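Histone deacetylase complex subunit SAP18 (Mus musculus, PDB 4A6Q) enhances SIN3-HDAC1-mediated transcriptional repression and serves as an auxiliary component of the exon junction complex deposited at splice junctions on mRNAs. Local coordinates at residues K18-E23 with Y59-A64; L29-T34 with G130-I135. All blocks are in the same frame, centred on the assembly; numbering follows the deposited sequence.

Contact 1. Residues K18-E23 with Y59-A64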
loop_
_atom_site.group_PDB
_atom_site.type_symbol
_atom_site.label_atom_id
_atom_site.label_comp_id
_atom_site.label_asym_id
_atom_site.label_seq_id
_atom_site.Cartn_x
_atom_site.Cartn_y
_atom_site.Cartn_z
ATOM N N LYS A 18 -15.831 -5.942 -2.584
ATOM C CA LYS A 18 -16.511 -6.759 -1.596
ATOM C C LYS A 18 -15.522 -7.161 -0.525
ATOM O O LYS A 18 -14.321 -7.258 -0.774
ATOM C CB LYS A 18 -17.054 -8.020 -2.288
ATOM C CG LYS A 18 -18.035 -7.726 -3.429
ATOM C CD LYS A 18 -18.430 -8.993 -4.170
ATOM C CE LYS A 18 -19.176 -8.679 -5.471
ATOM N NZ LYS A 18 -20.437 -7.909 -5.261
ATOM N N PRO A 19 -16.013 -7.388 0.699
ATOM C CA PRO A 19 -15.096 -7.876 1.724
ATOM C C PRO A 19 -14.629 -9.289 1.430
ATOM O O PRO A 19 -15.325 -10.025 0.758
ATOM C CB PRO A 19 -15.955 -7.900 2.992
ATOM C CG PRO A 19 -17.119 -7.005 2.688
ATOM C CD PRO A 19 -17.363 -7.139 1.225
ATOM N N ILE A 20 -13.467 -9.638 1.957
ATOM C CA ILE A 20 -12.920 -11.005 1.878
ATOM C C ILE A 20 -13.446 -11.842 3.037
ATOM O O ILE A 20 -13.576 -11.352 4.157
ATOM C CB ILE A 20 -11.377 -10.938 2.001
ATOM C CG1 ILE A 20 -10.755 -10.116 0.845
ATOM C CG2 ILE A 20 -10.743 -12.345 2.079
ATOM C CD1 ILE A 20 -10.809 -10.790 -0.499
ATOM N N ASP A 21 -13.778 -13.113 2.778
ATOM C CA ASP A 21 -14.115 -14.039 3.870
ATOM C C ASP A 21 -12.792 -14.514 4.452
ATOM O O ASP A 21 -12.200 -15.475 3.976
ATOM C CB ASP A 21 -14.955 -15.232 3.383
ATOM C CG ASP A 21 -15.385 -16.126 4.524
ATOM O OD1 ASP A 21 -14.785 -16.022 5.603
ATOM O OD2 ASP A 21 -16.345 -16.923 4.369
ATOM N N ARG A 22 -12.290 -13.797 5.449
ATOM C CA ARG A 22 -10.960 -14.033 5.980
ATOM C C ARG A 22 -10.824 -15.397 6.649
ATOM O O ARG A 22 -9.747 -16.011 6.658
ATOM C CB ARG A 22 -10.569 -12.872 6.924
ATOM C CG ARG A 22 -10.460 -11.522 6.218
ATOM C CD ARG A 22 -10.065 -10.450 7.214
ATOM N NE ARG A 22 -9.633 -9.250 6.507
ATOM C CZ ARG A 22 -8.974 -8.241 7.068
ATOM N NH1 ARG A 22 -8.674 -8.269 8.360
ATOM N NH2 ARG A 22 -8.609 -7.216 6.306
ATOM N N GLU A 23 -11.928 -15.894 7.189
ATOM C CA GLU A 23 -11.891 -17.218 7.801
ATOM C C GLU A 23 -11.647 -18.330 6.779
ATOM O O GLU A 23 -11.107 -19.375 7.130
ATOM C CB GLU A 23 -13.178 -17.505 8.597
ATOM N N TYR A 59 0.858 -10.830 8.042
ATOM C CA TYR A 59 -0.132 -11.684 7.403
ATOM C C TYR A 59 -1.428 -10.899 7.353
ATOM O O TYR A 59 -1.930 -10.443 8.399
ATOM C CB TYR A 59 -0.381 -12.933 8.251
ATOM C CG TYR A 59 0.701 -13.967 8.214
ATOM C CD1 TYR A 59 1.201 -14.414 7.017
ATOM C CD2 TYR A 59 1.232 -14.474 9.392
ATOM C CE1 TYR A 59 2.211 -15.392 6.981
ATOM C CE2 TYR A 59 2.223 -15.424 9.373
ATOM C CZ TYR A 59 2.703 -15.871 8.169
ATOM O OH TYR A 59 3.697 -16.821 8.156
ATOM N N THR A 60 -2.024 -10.781 6.173
ATOM C CA THR A 60 -3.230 -9.996 6.017
ATOM C C THR A 60 -3.994 -10.505 4.809
ATOM O O THR A 60 -3.702 -11.591 4.301
ATOM C CB THR A 60 -2.902 -8.475 5.943
ATOM O OG1 THR A 60 -4.107 -7.692 6.077
ATOM C CG2 THR A 60 -2.173 -8.108 4.630
ATOM N N TRP A 61 -4.967 -9.725 4.354
ATOM C CA TRP A 61 -5.843 -10.104 3.249
ATOM C C TRP A 61 -5.996 -8.934 2.262
ATOM O O TRP A 61 -5.551 -7.828 2.544
ATOM C CB TRP A 61 -7.214 -10.532 3.767
ATOM C CG TRP A 61 -7.183 -11.799 4.579
ATOM C CD1 TRP A 61 -7.406 -13.096 4.129
ATOM C CD2 TRP A 61 -6.908 -11.901 5.975
ATOM N NE1 TRP A 61 -7.275 -13.976 5.184
ATOM C CE2 TRP A 61 -6.974 -13.270 6.322
ATOM C CE3 TRP A 61 -6.623 -10.960 6.981
ATOM C CZ2 TRP A 61 -6.765 -13.722 7.627
ATOM C CZ3 TRP A 61 -6.410 -11.406 8.254
ATOM C CH2 TRP A 61 -6.474 -12.775 8.576
HETATM N N MSE A 62 -6.592 -9.184 1.095
HETATM C CA MSE A 62 -6.710 -8.163 0.041
HETATM C C MSE A 62 -7.603 -6.989 0.422
HETATM O O MSE A 62 -7.546 -5.956 -0.231
HETATM C CB MSE A 62 -7.207 -8.794 -1.276
HETATM C CG MSE A 62 -6.241 -9.775 -1.869
HETATM SE SE MSE A 62 -4.690 -8.822 -2.488
HETATM C CE MSE A 62 -5.497 -7.501 -3.648
ATOM N N ASP A 63 -8.429 -7.152 1.450
ATOM C CA ASP A 63 -9.268 -6.039 1.943
ATOM C C ASP A 63 -8.671 -5.338 3.147
ATOM O O ASP A 63 -9.371 -4.567 3.838
ATOM C CB ASP A 63 -10.739 -6.495 2.163
ATOM C CG ASP A 63 -10.905 -7.488 3.313
ATOM O OD1 ASP A 63 -9.880 -8.023 3.822
ATOM O OD2 ASP A 63 -12.067 -7.739 3.701
ATOM N N ALA A 64 -7.380 -5.570 3.398
ATOM C CA ALA A 64 -6.679 -4.785 4.401
ATOM C C ALA A 64 -6.782 -3.281 4.055
ATOM O O ALA A 64 -6.544 -2.881 2.912
ATOM C CB ALA A 64 -5.229 -5.194 4.470
HETATM O O HOH W 1 -13.155 -9.121 5.775
#

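Contact 2. Residues L29-T34 with G130-I135. With IPA (isopropyl alcohol), chain B.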
loop_
_atom_site.group_PDB
_atom_site.type_symbol
_atom_site.label_atom_id
_atom_site.label_comp_id
_atom_site.label_asym_id
_atom_site.label_seq_id
_atom_site.Cartn_x
_atom_site.Cartn_y
_atom_site.Cartn_z
ATOM N N LEU A 29 1.299 -12.880 2.646
ATOM C CA LEU A 29 2.420 -12.318 3.390
ATOM C C LEU A 29 2.766 -10.992 2.730
ATOM O O LEU A 29 3.197 -10.950 1.575
ATOM C CB LEU A 29 3.625 -13.295 3.437
ATOM C CG LEU A 29 4.739 -12.921 4.442
ATOM C CD1 LEU A 29 5.600 -14.136 4.826
ATOM C CD2 LEU A 29 5.624 -11.833 3.885
ATOM N N LEU A 30 2.574 -9.907 3.480
ATOM C CA LEU A 30 2.820 -8.545 2.988
ATOM C C LEU A 30 4.167 -8.049 3.526
ATOM O O LEU A 30 4.397 -8.093 4.711
ATOM C CB LEU A 30 1.709 -7.652 3.516
ATOM C CG LEU A 30 1.787 -6.149 3.190
ATOM C CD1 LEU A 30 1.650 -5.964 1.685
ATOM C CD2 LEU A 30 0.747 -5.367 3.960
ATOM N N ARG A 31 5.037 -7.585 2.634
ATOM C CA ARG A 31 6.353 -7.049 3.024
ATOM C C ARG A 31 6.271 -5.525 2.999
ATOM O O ARG A 31 5.970 -4.926 1.953
ATOM C CB ARG A 31 7.424 -7.552 2.052
ATOM C CG ARG A 31 7.525 -9.115 2.036
ATOM C CD ARG A 31 8.549 -9.607 1.017
ATOM N NE ARG A 31 9.907 -9.263 1.420
ATOM C CZ ARG A 31 10.996 -9.526 0.707
ATOM N NH1 ARG A 31 10.903 -10.138 -0.475
ATOM N NH2 ARG A 31 12.184 -9.151 1.167
ATOM N N VAL A 32 6.475 -4.916 4.163
ATOM C CA VAL A 32 6.307 -3.468 4.329
ATOM C C VAL A 32 7.652 -2.849 4.647
ATOM O O VAL A 32 8.361 -3.311 5.537
ATOM C CB VAL A 32 5.366 -3.203 5.512
ATOM C CG1 VAL A 32 5.171 -1.703 5.719
ATOM C CG2 VAL A 32 4.014 -3.871 5.257
ATOM N N PHE A 33 8.024 -1.834 3.878
ATOM C CA PHE A 33 9.246 -1.112 4.112
ATOM C C PHE A 33 8.841 0.258 4.586
ATOM O O PHE A 33 7.780 0.743 4.199
ATOM C CB PHE A 33 10.049 -1.052 2.810
ATOM C CG PHE A 33 10.433 -2.428 2.303
ATOM C CD1 PHE A 33 9.585 -3.141 1.475
ATOM C CD2 PHE A 33 11.627 -3.020 2.704
ATOM C CE1 PHE A 33 9.917 -4.406 1.036
ATOM C CE2 PHE A 33 11.979 -4.281 2.255
ATOM C CZ PHE A 33 11.102 -4.991 1.443
ATOM N N THR A 34 9.659 0.840 5.441
ATOM C CA THR A 34 9.301 2.136 6.032
ATOM C C THR A 34 10.483 3.094 5.972
ATOM O O THR A 34 11.643 2.678 5.944
ATOM C CB THR A 34 8.799 2.024 7.521
ATOM O OG1 THR A 34 9.806 1.406 8.340
ATOM C CG2 THR A 34 7.516 1.178 7.624
ATOM N N GLY A 130 3.445 -10.130 -4.326
ATOM C CA GLY A 130 4.676 -9.973 -5.062
ATOM C C GLY A 130 5.067 -8.512 -5.017
ATOM O O GLY A 130 6.253 -8.172 -5.161
ATOM N N ASP A 131 4.061 -7.650 -4.878
ATOM C CA ASP A 131 4.367 -6.221 -4.715
ATOM C C ASP A 131 4.833 -5.965 -3.294
ATOM O O ASP A 131 4.490 -6.712 -2.376
ATOM C CB ASP A 131 3.129 -5.349 -4.923
ATOM C CG ASP A 131 2.539 -5.419 -6.317
ATOM O OD1 ASP A 131 3.207 -5.906 -7.282
ATOM O OD2 ASP A 131 1.379 -4.947 -6.479
ATOM N N TYR A 132 5.521 -4.841 -3.089
ATOM C CA TYR A 132 5.888 -4.383 -1.734
ATOM C C TYR A 132 5.083 -3.158 -1.353
ATOM O O TYR A 132 4.578 -2.426 -2.232
ATOM C CB TYR A 132 7.379 -4.038 -1.651
ATOM C CG TYR A 132 8.285 -5.094 -2.252
ATOM C CD1 TYR A 132 8.258 -6.384 -1.780
ATOM C CD2 TYR A 132 9.179 -4.773 -3.255
ATOM C CE1 TYR A 132 9.088 -7.371 -2.320
ATOM C CE2 TYR A 132 10.002 -5.739 -3.791
ATOM C CZ TYR A 132 9.960 -7.029 -3.308
ATOM O OH TYR A 132 10.786 -8.020 -3.837
ATOM N N LEU A 133 4.920 -2.940 -0.048
ATOM C CA LEU A 133 4.304 -1.690 0.422
ATOM C C LEU A 133 5.358 -0.808 1.058
ATOM O O LEU A 133 6.174 -1.282 1.841
ATOM C CB LEU A 133 3.239 -2.031 1.459
ATOM C CG LEU A 133 2.221 -0.950 1.783
ATOM C CD1 LEU A 133 1.311 -0.653 0.565
ATOM C CD2 LEU A 133 1.375 -1.472 2.958
ATOM N N ASP A 134 5.381 0.480 0.695
ATOM C CA ASP A 134 6.390 1.389 1.256
ATOM C C ASP A 134 5.650 2.471 2.015
ATOM O O ASP A 134 4.722 3.078 1.482
ATOM C CB ASP A 134 7.204 2.032 0.119
ATOM C CG ASP A 134 8.518 2.593 0.594
ATOM O OD1 ASP A 134 9.363 1.823 1.060
ATOM O OD2 ASP A 134 8.758 3.811 0.461
ATOM N N ILE A 135 6.036 2.724 3.253
ATOM C CA ILE A 135 5.347 3.744 4.047
ATOM C C ILE A 135 6.349 4.780 4.518
ATOM O O ILE A 135 7.278 4.463 5.245
ATOM C CB ILE A 135 4.645 3.131 5.277
ATOM C CG1 ILE A 135 3.795 1.932 4.867
ATOM C CG2 ILE A 135 3.831 4.213 6.010
ATOM C CD1 ILE A 135 3.172 1.234 6.081
HETATM C C1 IPA B . 10.195 3.765 10.998
HETATM C C2 IPA B . 11.627 3.784 10.477
HETATM C C3 IPA B . 12.448 2.773 11.271
HETATM O O2 IPA B . 11.659 3.423 9.107
HETATM O O HOH W 2 4.467 -7.978 -0.113
#

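Contact 1. Residues K18-E23 with Y59-A64
R22 and D63 are brought together by their torsions: the arginine chain runs extended from CG to NE, while D63 CG sits between its own backbone N and carbonyl carbon (chi1 68°). The two meet tip to tip in a salt bridge, side-on, with NE and NH2 both donating to the same oxygen; R22 NH2 lies 2.9 Å from D63 OD1 and R22 NE 3.0 Å. The other oxygen, D63 OD2, accepts the backbone N of I20 at 2.9 Å, from above the carboxylate plane, and also accepts a hydrogen bond from a water that donates to I20 O as well. Both carboxylate oxygens are thus engaged, and NH1 of R22 has E68 as a second acidic partner. The arginine chain crosses the indole of W61, R22 CG standing 3.7 Å from the centroid of the five-membered ring in a CH-pi contact. The guanidinium continues over CE3, its plane 22° from the ring. I20 CG2 touches W61 CD1 at 4.0 Å, and W61 NE1 bonds to T25 O. Here a surface loop is pinned by salt bridge and CH-pi contact to the type I beta turn W61-A64 that follows strand 56-60.

Contact 2. Residues L29-T34 with G130-I135
F33 drives the edge of its ring at the face of Y132, the centroids 5.5 Å apart and the planes at 82°, a T-shaped pair. The bump is F33 CE1, which fits against CB and CG of Y132, 3.7 Å from CB. R31 runs beside Y132, so that its NH1 comes 3.8 Å from Y132 CE1, while its NE pairs with E55. F46 meets both rings from outside the two strands. An alanine at Y132 would probably leave the edge of F33 without the ring face it meets and open a gap beside R31. On the other face of the sheet the fit is aliphatic: I135 CD1 pushes up to V32 CG1 at 3.6 Å. L133 CD2 rests in the notch where L30 CD2 and V32 CG2 come together, 4.1 Å from L30 CD2. L69 of helix 66-76 packs on L30 and L133, and V73 on I135. Between the two faces, L133 N to R31 O, F33 N to L133 O (2.8 Å) and I135 N to F33 O lace the backbones in parallel register. Neighbouring parallel strands 28-35 and 132-138, packed against a helix, form the centre of the ubiquitin-like fold.

How the contacts relate
The two contacts lie about 16 Å apart, centre to centre, and are joined through strands 28-35 and 56-60, antiparallel neighbours in the sheet. Contact 2 is buried at the middle of that sheet, about 7 Å from the centre of the chain; contact 1 is at the surface, about 14 Å out, where strand 56-60 gives way to the turn W61-A64. They touch directly: T60 CG2 packs on L30 CD2 at 4.1 Å, and Y59 CE1 on L29 CD1 at 4.2 Å. Along the chain their segments alternate: the loop held in contact 1 leads into the strand that contact 2 pairs with 132-138. The isopropyl alcohol on T34, probably from the crystallisation liquor, belongs to contact 2.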